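Local coordinates for protein STING-associated CdnE c-di-GMP synthase (Flavobacteriaceae, PDB 6WT8) that probably synthesises the cyclic dinucleotide c-di-GMP, which is thought to signal to a bacterial STING receptor in CBASS anti-phage defence, at residues S66-N71 with T189-D194; P268-K273 with E344-E349; G274-F279 with A337-E342. All blocks are in the same frame, centred on the assembly; numbering follows the deposited sequence.

Contact 1 of 3, residues S66-N71 with T189-D194; sequences SKVAAN and TEPERD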
# COMPACT_ATOMS: atom_id res chain seq x y z
N SER A 66 3.20 6.59 -14.40
CA SER A 66 2.05 6.86 -13.55
C SER A 66 2.25 8.13 -12.75
O SER A 66 1.36 8.98 -12.67
CB SER A 66 1.82 5.67 -12.61
OG SER A 66 0.62 5.91 -11.86
N LYS A 67 3.43 8.30 -12.17
CA LYS A 67 3.67 9.45 -11.32
C LYS A 67 3.75 10.73 -12.14
O LYS A 67 3.29 11.80 -11.70
CB LYS A 67 4.96 9.24 -10.51
CG LYS A 67 4.88 8.10 -9.45
CD LYS A 67 6.25 7.86 -8.81
CE LYS A 67 6.17 6.66 -7.87
NZ LYS A 67 7.59 6.43 -7.35
N VAL A 68 4.35 10.66 -13.34
CA VAL A 68 4.40 11.82 -14.22
C VAL A 68 3.00 12.23 -14.65
O VAL A 68 2.65 13.43 -14.62
CB VAL A 68 5.27 11.53 -15.46
CG1 VAL A 68 5.12 12.68 -16.52
CG2 VAL A 68 6.72 11.38 -15.06
N ALA A 69 2.17 11.24 -15.02
CA ALA A 69 0.79 11.56 -15.40
C ALA A 69 0.06 12.25 -14.26
O ALA A 69 -0.64 13.24 -14.46
CB ALA A 69 0.03 10.30 -15.84
N ALA A 70 0.20 11.73 -13.05
CA ALA A 70 -0.47 12.36 -11.90
C ALA A 70 0.09 13.76 -11.63
O ALA A 70 -0.67 14.68 -11.29
CB ALA A 70 -0.32 11.49 -10.65
N ASN A 71 1.40 13.96 -11.86
CA ASN A 71 1.94 15.32 -11.72
C ASN A 71 1.32 16.29 -12.73
O ASN A 71 1.09 17.48 -12.41
CB ASN A 71 3.47 15.33 -11.91
CG ASN A 71 4.22 14.69 -10.74
OD1 ASN A 71 3.68 14.49 -9.66
ND2 ASN A 71 5.51 14.37 -10.97
N THR A 189 -3.00 11.74 -21.56
CA THR A 189 -2.56 11.22 -22.85
C THR A 189 -1.06 11.21 -23.03
O THR A 189 -0.57 10.43 -23.86
CB THR A 189 -3.17 11.99 -24.03
OG1 THR A 189 -2.84 13.38 -23.90
CG2 THR A 189 -4.68 11.75 -24.08
N GLU A 190 -0.32 12.06 -22.32
CA GLU A 190 1.14 12.06 -22.39
C GLU A 190 1.67 12.22 -20.97
O GLU A 190 1.63 13.31 -20.39
CB GLU A 190 1.67 13.15 -23.31
CG GLU A 190 1.77 12.72 -24.75
CD GLU A 190 1.66 13.88 -25.72
OE1 GLU A 190 0.88 13.75 -26.70
OE2 GLU A 190 2.34 14.91 -25.51
N PRO A 191 2.14 11.13 -20.35
CA PRO A 191 2.13 9.75 -20.83
C PRO A 191 0.75 9.15 -20.69
O PRO A 191 -0.03 9.69 -19.92
CB PRO A 191 3.15 9.06 -19.92
CG PRO A 191 3.11 9.84 -18.64
CD PRO A 191 2.78 11.28 -19.04
N GLU A 192 0.43 8.12 -21.46
CA GLU A 192 -0.91 7.55 -21.48
C GLU A 192 -1.14 6.70 -20.23
O GLU A 192 -0.73 5.53 -20.18
CB GLU A 192 -1.10 6.72 -22.74
CG GLU A 192 -2.52 6.27 -22.96
CD GLU A 192 -2.71 5.69 -24.36
OE1 GLU A 192 -3.86 5.32 -24.70
OE2 GLU A 192 -1.71 5.59 -25.11
N ARG A 193 -1.81 7.29 -19.23
CA ARG A 193 -2.14 6.62 -17.96
C ARG A 193 -3.48 7.12 -17.49
O ARG A 193 -3.84 8.26 -17.75
CB ARG A 193 -1.14 6.89 -16.83
CG ARG A 193 0.34 6.53 -17.16
CD ARG A 193 0.60 5.03 -17.32
NE ARG A 193 0.38 4.28 -16.07
CZ ARG A 193 0.67 2.99 -15.89
NH1 ARG A 193 1.31 2.30 -16.81
NH2 ARG A 193 0.31 2.43 -14.75
N ASP A 194 -4.22 6.26 -16.75
CA ASP A 194 -5.51 6.66 -16.19
C ASP A 194 -5.33 6.93 -14.70
O ASP A 194 -4.91 6.05 -13.95
CB ASP A 194 -6.57 5.59 -16.41
CG ASP A 194 -6.72 5.23 -17.88
OD1 ASP A 194 -6.67 6.13 -18.73
OD2 ASP A 194 -6.84 4.03 -18.18

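Contact 2 of 3, residues P268-K273 with E344-E349; sequences PHIENK and EFLSQE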
# COMPACT_ATOMS: atom_id res chain seq x y z
N PRO A 268 -5.36 -20.65 -8.30
CA PRO A 268 -6.72 -20.79 -8.81
C PRO A 268 -7.76 -21.02 -7.73
O PRO A 268 -8.97 -20.87 -8.00
CB PRO A 268 -6.60 -21.99 -9.76
CG PRO A 268 -5.46 -22.80 -9.17
CD PRO A 268 -4.47 -21.76 -8.65
N HIS A 269 -7.34 -21.31 -6.52
CA HIS A 269 -8.23 -21.54 -5.39
C HIS A 269 -8.61 -20.27 -4.66
O HIS A 269 -9.43 -20.34 -3.73
CB HIS A 269 -7.54 -22.51 -4.42
CG HIS A 269 -7.10 -23.78 -5.08
ND1 HIS A 269 -5.80 -24.24 -5.07
CD2 HIS A 269 -7.83 -24.70 -5.77
CE1 HIS A 269 -5.74 -25.39 -5.73
NE2 HIS A 269 -6.96 -25.68 -6.16
N ILE A 270 -8.06 -19.11 -5.04
CA ILE A 270 -8.32 -17.85 -4.34
C ILE A 270 -8.92 -16.86 -5.33
O ILE A 270 -8.31 -16.58 -6.37
CB ILE A 270 -7.01 -17.30 -3.71
CG1 ILE A 270 -6.46 -18.30 -2.69
CG2 ILE A 270 -7.29 -15.93 -3.00
CD1 ILE A 270 -4.99 -17.98 -2.21
N GLU A 271 -10.07 -16.27 -4.96
CA GLU A 271 -10.67 -15.20 -5.74
C GLU A 271 -9.80 -13.96 -5.70
O GLU A 271 -9.23 -13.64 -4.66
CB GLU A 271 -12.04 -14.85 -5.17
CG GLU A 271 -12.99 -16.02 -5.18
CD GLU A 271 -13.50 -16.29 -6.58
OE1 GLU A 271 -13.50 -15.36 -7.41
OE2 GLU A 271 -13.92 -17.44 -6.85
N ASN A 272 -9.71 -13.23 -6.82
CA ASN A 272 -8.87 -12.03 -6.82
C ASN A 272 -9.33 -11.01 -5.79
O ASN A 272 -8.51 -10.37 -5.13
CB ASN A 272 -8.83 -11.38 -8.21
CG ASN A 272 -7.87 -10.18 -8.26
OD1 ASN A 272 -6.80 -10.20 -7.64
ND2 ASN A 272 -8.26 -9.12 -8.98
N LYS A 273 -10.63 -10.86 -5.60
CA LYS A 273 -11.08 -9.85 -4.66
C LYS A 273 -11.74 -10.55 -3.48
O LYS A 273 -12.93 -10.39 -3.19
CB LYS A 273 -12.01 -8.83 -5.35
CG LYS A 273 -11.31 -8.01 -6.43
CD LYS A 273 -10.07 -7.26 -5.92
CE LYS A 273 -9.40 -6.49 -7.08
NZ LYS A 273 -8.28 -5.57 -6.66
N GLU A 344 -4.46 -20.62 4.06
CA GLU A 344 -4.13 -22.04 3.86
C GLU A 344 -3.79 -22.35 2.38
O GLU A 344 -2.83 -23.08 2.10
CB GLU A 344 -5.28 -22.94 4.32
CG GLU A 344 -5.47 -22.93 5.82
CD GLU A 344 -6.76 -23.59 6.30
OE1 GLU A 344 -7.38 -24.38 5.54
OE2 GLU A 344 -7.17 -23.30 7.44
N PHE A 345 -4.56 -21.83 1.42
CA PHE A 345 -4.20 -22.06 0.02
C PHE A 345 -2.87 -21.42 -0.32
O PHE A 345 -2.06 -21.99 -1.08
CB PHE A 345 -5.32 -21.53 -0.90
CG PHE A 345 -6.51 -22.45 -0.99
CD1 PHE A 345 -6.33 -23.79 -1.32
CD2 PHE A 345 -7.79 -21.97 -0.75
CE1 PHE A 345 -7.46 -24.62 -1.46
CE2 PHE A 345 -8.90 -22.82 -0.90
CZ PHE A 345 -8.72 -24.13 -1.21
N LEU A 346 -2.60 -20.23 0.22
CA LEU A 346 -1.28 -19.62 -0.04
C LEU A 346 -0.16 -20.46 0.56
O LEU A 346 0.89 -20.64 -0.08
CB LEU A 346 -1.21 -18.22 0.58
CG LEU A 346 -2.05 -17.16 -0.08
CD1 LEU A 346 -1.86 -15.86 0.72
CD2 LEU A 346 -1.63 -16.91 -1.54
N SER A 347 -0.35 -20.99 1.77
CA SER A 347 0.70 -21.79 2.37
C SER A 347 0.93 -23.07 1.57
O SER A 347 2.08 -23.52 1.44
CB SER A 347 0.35 -22.07 3.82
OG SER A 347 -0.66 -23.03 3.90
N GLN A 348 -0.13 -23.65 0.99
CA GLN A 348 0.06 -24.81 0.14
C GLN A 348 0.88 -24.49 -1.11
O GLN A 348 1.73 -25.29 -1.53
CB GLN A 348 -1.33 -25.36 -0.24
CG GLN A 348 -2.05 -26.01 0.95
CD GLN A 348 -3.56 -26.38 0.67
OE1 GLN A 348 -4.32 -26.70 1.60
NE2 GLN A 348 -3.96 -26.35 -0.60
N GLU A 349 0.68 -23.30 -1.70
CA GLU A 349 1.51 -22.92 -2.84
C GLU A 349 2.95 -22.78 -2.41
O GLU A 349 3.86 -23.24 -3.11
CB GLU A 349 1.06 -21.58 -3.46
CG GLU A 349 -0.38 -21.60 -4.02
CD GLU A 349 -0.52 -22.50 -5.22
OE1 GLU A 349 0.51 -22.94 -5.79
OE2 GLU A 349 -1.67 -22.86 -5.56
O HOH W 1 -3.10 -23.75 -3.12

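Contact 3 of 3, residues G274-F279 with A337-E342; sequences GSIRSF and AKKLIE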
# COMPACT_ATOMS: atom_id res chain seq x y z
N GLY A 274 -10.93 -11.33 -2.78
CA GLY A 274 -11.44 -12.16 -1.73
C GLY A 274 -11.22 -11.55 -0.36
O GLY A 274 -11.26 -10.33 -0.20
N SER A 275 -11.07 -12.43 0.64
CA SER A 275 -10.96 -11.99 2.02
C SER A 275 -9.58 -11.45 2.37
O SER A 275 -9.46 -10.65 3.32
CB SER A 275 -11.28 -13.13 2.97
OG SER A 275 -10.38 -14.19 2.87
N ILE A 276 -8.53 -11.88 1.66
CA ILE A 276 -7.17 -11.40 1.89
C ILE A 276 -6.83 -10.51 0.71
O ILE A 276 -6.84 -10.97 -0.44
CB ILE A 276 -6.17 -12.55 1.99
CG1 ILE A 276 -6.36 -13.30 3.33
CG2 ILE A 276 -4.67 -12.09 1.86
CD1 ILE A 276 -5.96 -12.54 4.60
N ARG A 277 -6.56 -9.24 0.99
CA ARG A 277 -6.25 -8.24 -0.01
C ARG A 277 -4.84 -7.71 0.21
O ARG A 277 -4.12 -8.13 1.10
CB ARG A 277 -7.24 -7.08 0.04
CG ARG A 277 -8.72 -7.49 -0.00
CD ARG A 277 -9.20 -7.85 -1.38
NE ARG A 277 -10.65 -8.00 -1.34
CZ ARG A 277 -11.54 -7.11 -1.79
NH1 ARG A 277 -11.12 -5.99 -2.37
NH2 ARG A 277 -12.84 -7.37 -1.67
N SER A 278 -4.46 -6.76 -0.63
CA SER A 278 -3.13 -6.15 -0.51
C SER A 278 -2.86 -5.66 0.92
O SER A 278 -1.77 -5.93 1.46
CB SER A 278 -3.04 -5.01 -1.52
OG SER A 278 -1.79 -4.38 -1.43
N PHE A 279 -3.84 -5.00 1.53
CA PHE A 279 -3.73 -4.49 2.90
C PHE A 279 -3.29 -5.59 3.86
O PHE A 279 -2.43 -5.37 4.73
CB PHE A 279 -5.15 -3.90 3.21
CG PHE A 279 -5.44 -3.52 4.63
CD1 PHE A 279 -5.33 -2.15 4.99
CD2 PHE A 279 -5.85 -4.43 5.56
CE1 PHE A 279 -5.60 -1.72 6.28
CE2 PHE A 279 -6.17 -4.02 6.85
CZ PHE A 279 -6.03 -2.67 7.22
N ALA A 337 -12.16 -16.89 9.80
CA ALA A 337 -12.10 -18.21 9.19
C ALA A 337 -12.07 -18.16 7.67
O ALA A 337 -11.42 -19.02 7.06
CB ALA A 337 -13.30 -19.03 9.68
N LYS A 338 -12.74 -17.19 7.05
CA LYS A 338 -12.63 -17.04 5.60
C LYS A 338 -11.23 -16.59 5.18
O LYS A 338 -10.69 -17.05 4.16
CB LYS A 338 -13.68 -16.06 5.10
CG LYS A 338 -15.11 -16.63 5.25
CD LYS A 338 -16.09 -15.56 4.81
CE LYS A 338 -17.48 -16.09 5.03
NZ LYS A 338 -18.53 -15.11 4.55
N LYS A 339 -10.62 -15.70 5.96
CA LYS A 339 -9.25 -15.28 5.65
C LYS A 339 -8.31 -16.46 5.76
O LYS A 339 -7.42 -16.63 4.92
CB LYS A 339 -8.84 -14.16 6.62
CG LYS A 339 -9.51 -12.82 6.28
CD LYS A 339 -9.32 -11.80 7.44
CE LYS A 339 -9.93 -10.46 7.00
NZ LYS A 339 -10.06 -9.46 8.15
N LEU A 340 -8.52 -17.30 6.79
CA LEU A 340 -7.65 -18.46 6.95
C LEU A 340 -7.76 -19.45 5.80
O LEU A 340 -6.76 -20.14 5.51
CB LEU A 340 -7.94 -19.15 8.28
CG LEU A 340 -7.41 -18.36 9.48
CD1 LEU A 340 -7.78 -19.10 10.78
CD2 LEU A 340 -5.87 -18.14 9.38
N ILE A 341 -8.91 -19.57 5.13
CA ILE A 341 -8.95 -20.43 3.94
C ILE A 341 -7.93 -19.93 2.93
O ILE A 341 -7.18 -20.70 2.33
CB ILE A 341 -10.36 -20.48 3.34
CG1 ILE A 341 -11.29 -21.19 4.34
CG2 ILE A 341 -10.32 -21.18 1.94
CD1 ILE A 341 -10.61 -22.47 5.04
N GLU A 342 -7.93 -18.62 2.67
CA GLU A 342 -7.00 -18.09 1.67
C GLU A 342 -5.56 -18.25 2.16
O GLU A 342 -4.67 -18.57 1.37
CB GLU A 342 -7.36 -16.63 1.38
CG GLU A 342 -8.78 -16.58 0.78
CD GLU A 342 -9.16 -15.24 0.18
OE1 GLU A 342 -8.32 -14.32 0.09
OE2 GLU A 342 -10.36 -15.10 -0.17
O HOH W 2 -8.35 -12.65 -2.23
O HOH W 3 -12.30 -15.71 1.32

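Contact 1 of 3, residues S66-N71 with T189-D194
Val-68 and Pro-191 touch with their side chains crossing at about a right angle. The apolar part of the contact starts here: Val-68 CG1, anti to its backbone N (chi1 170°), reaches Pro-191 CD at 3.7 Å. The peptide bond before Pro-191 is cis, at the turn between two strands. Farther in, Ala-69 lies against two residues of the 189-194 segment. Its CB is 4.2 Å from Pro-191 CG and 3.7 Å from Arg-193 CB, one methyl group touching both.

The other part is van der Waals packing alongside a charged chain. Arg-193 bends at chi2 and chi3 and passes by the helix at Ser-66, with CG 4.0 Å from Ser-66 N and NE 4.0 Å from Ser-66 CB. The polar ends of both residues bond outside the pair. Arg-193 NE forms a salt bridge with Asp-104 OD1, to which Ser-66 OG is also hydrogen-bonded, while Arg-193 NH2 reaches Lys-101 O. One carboxylate oxygen thus ties the strand and the helix together indirectly.

The whole is a helix packed on the end of a beta hairpin: helix 60-81 lies against strands 184-189 and 192-204 of the mixed sheet, consistent with the polymerase-beta-like nucleotidyltransferase core of the CD-NTase family.

Contact 2 of 3, residues P268-K273 with E344-E349
Phe-345 holds its CG anti to the carbonyl carbon, and the ring beyond that atom meets His-269 CB. The same choice at His-269 (chi1 -55°) puts its own CG 3.7 Å from Phe-345 CE1. In Ile-270, CG1 is likewise anti to the carbonyl carbon, and an extended chi2 of 168° carries CD1 onward to the helix.

It is the methylene of the histidine, more than its ring, that covers the phenylalanine. His-269 CB stands over the centre of the Phe-345 ring, 3.4 Å from its centroid and nearly on the ring normal, a CH-pi contact. The ring planes are 22° apart, but the offset leaves little overlap, with centroids 4.8 Å apart. Beside them Ile-270 CD1 lies 3.8 Å from Phe-345 CB and 3.6 Å from Leu-346 CD2; the Ile-270 and Leu-346 side chains cross at about a right angle. Helix 253-266 touches this apolar patch through Lys-264.

One water joins the polar rim. It donates to Phe-345 O at 2.9 Å and to Glu-349 OE2 at 3.0 Å, and has a weak bond to His-269 ND1 at 3.4 Å. The other oxygen of the carboxylate, Glu-349 OE1, forms a salt bridge with Lys-3 near the start of the chain.

The loop after helix 253-266 is therefore held to helix 336-360 by dispersion and CH-pi packing, with a water rather than a direct bond linking the polar groups. The charge of the imidazole is not known, and any attraction to Glu-349 would probably be weak, since the carboxylate is already paired with Lys-3.

Contact 3 of 3, residues G274-F279 with A337-E342
Ser-275 and Lys-339 bring the two backbones within 5.2 Å, CA to CA, where the loop ahead of helix 278-287 passes helix 336-360. Arg-277 takes the N-cap position of the first of these helices; the irregular chain ahead of it presents two consecutive N-H groups to the second. The motif is a helix-borne carboxylate that accepts two successive backbone amides, here within the helical C-terminal part of the enzyme.

Glu-342 supplies that carboxylate on a chain extended beyond CG. Ser-275 N donates to Glu-342 OE2 at 2.9 Å with an angle of 160° at the hydrogen, and Ile-276 N donates to Glu-342 OE1 at 2.9 Å with an angle of 152°. Both donors approach from above the carboxylate plane. A water that accepts from Gly-274 N donates to Glu-342 OE1. An alanine in place of Glu-342 would probably leave the amides of Ser-275 and Ile-276 without their acceptors and the loop less firmly fixed to the helix.

Around these bonds the packing is mixed. Ser-275 OG, in the crowded position between N and the carbonyl carbon (chi1 63°), lies 3.2 Å from Lys-338 O, a weak bond whose proton could also go to another acceptor. Ile-276 CD1 makes an apolar contact with Lys-339 CB at 3.9 Å, and the extended lysine runs past the loop with CG 3.7 Å from Ser-275 O; its NZ goes on to bond Phe-334 O and Ile-331 O. The loop also braces itself, for Arg-277 NE donates to Gly-274 O at 2.7 Å, with that oxygen at the edge of the guanidinium and in its plane.

All three contacts are partly buried, but unequally: contact 1 has no exposed residue among those that touch, contact 2 is the most exposed, with two of six, and contact 3 has one beside a buried carboxylate. Contact 1 packs helix 60-81 on the mixed sheet, probably the nucleotidyltransferase core, about 33 Å and 32 Å, centre to centre, from contacts 2 and 3. Helix 336-360 serves both of those, and contact 3 falls within the chain span that contact 2 brings together; they touch where Ile-270 CG2 packs 3.6 Å from Glu-342 OE1. Contact 1 relies on apolar packing, contact 2 on an aromatic surface with a water-linked rim, contact 3 alone on direct hydrogen bonds between its segments.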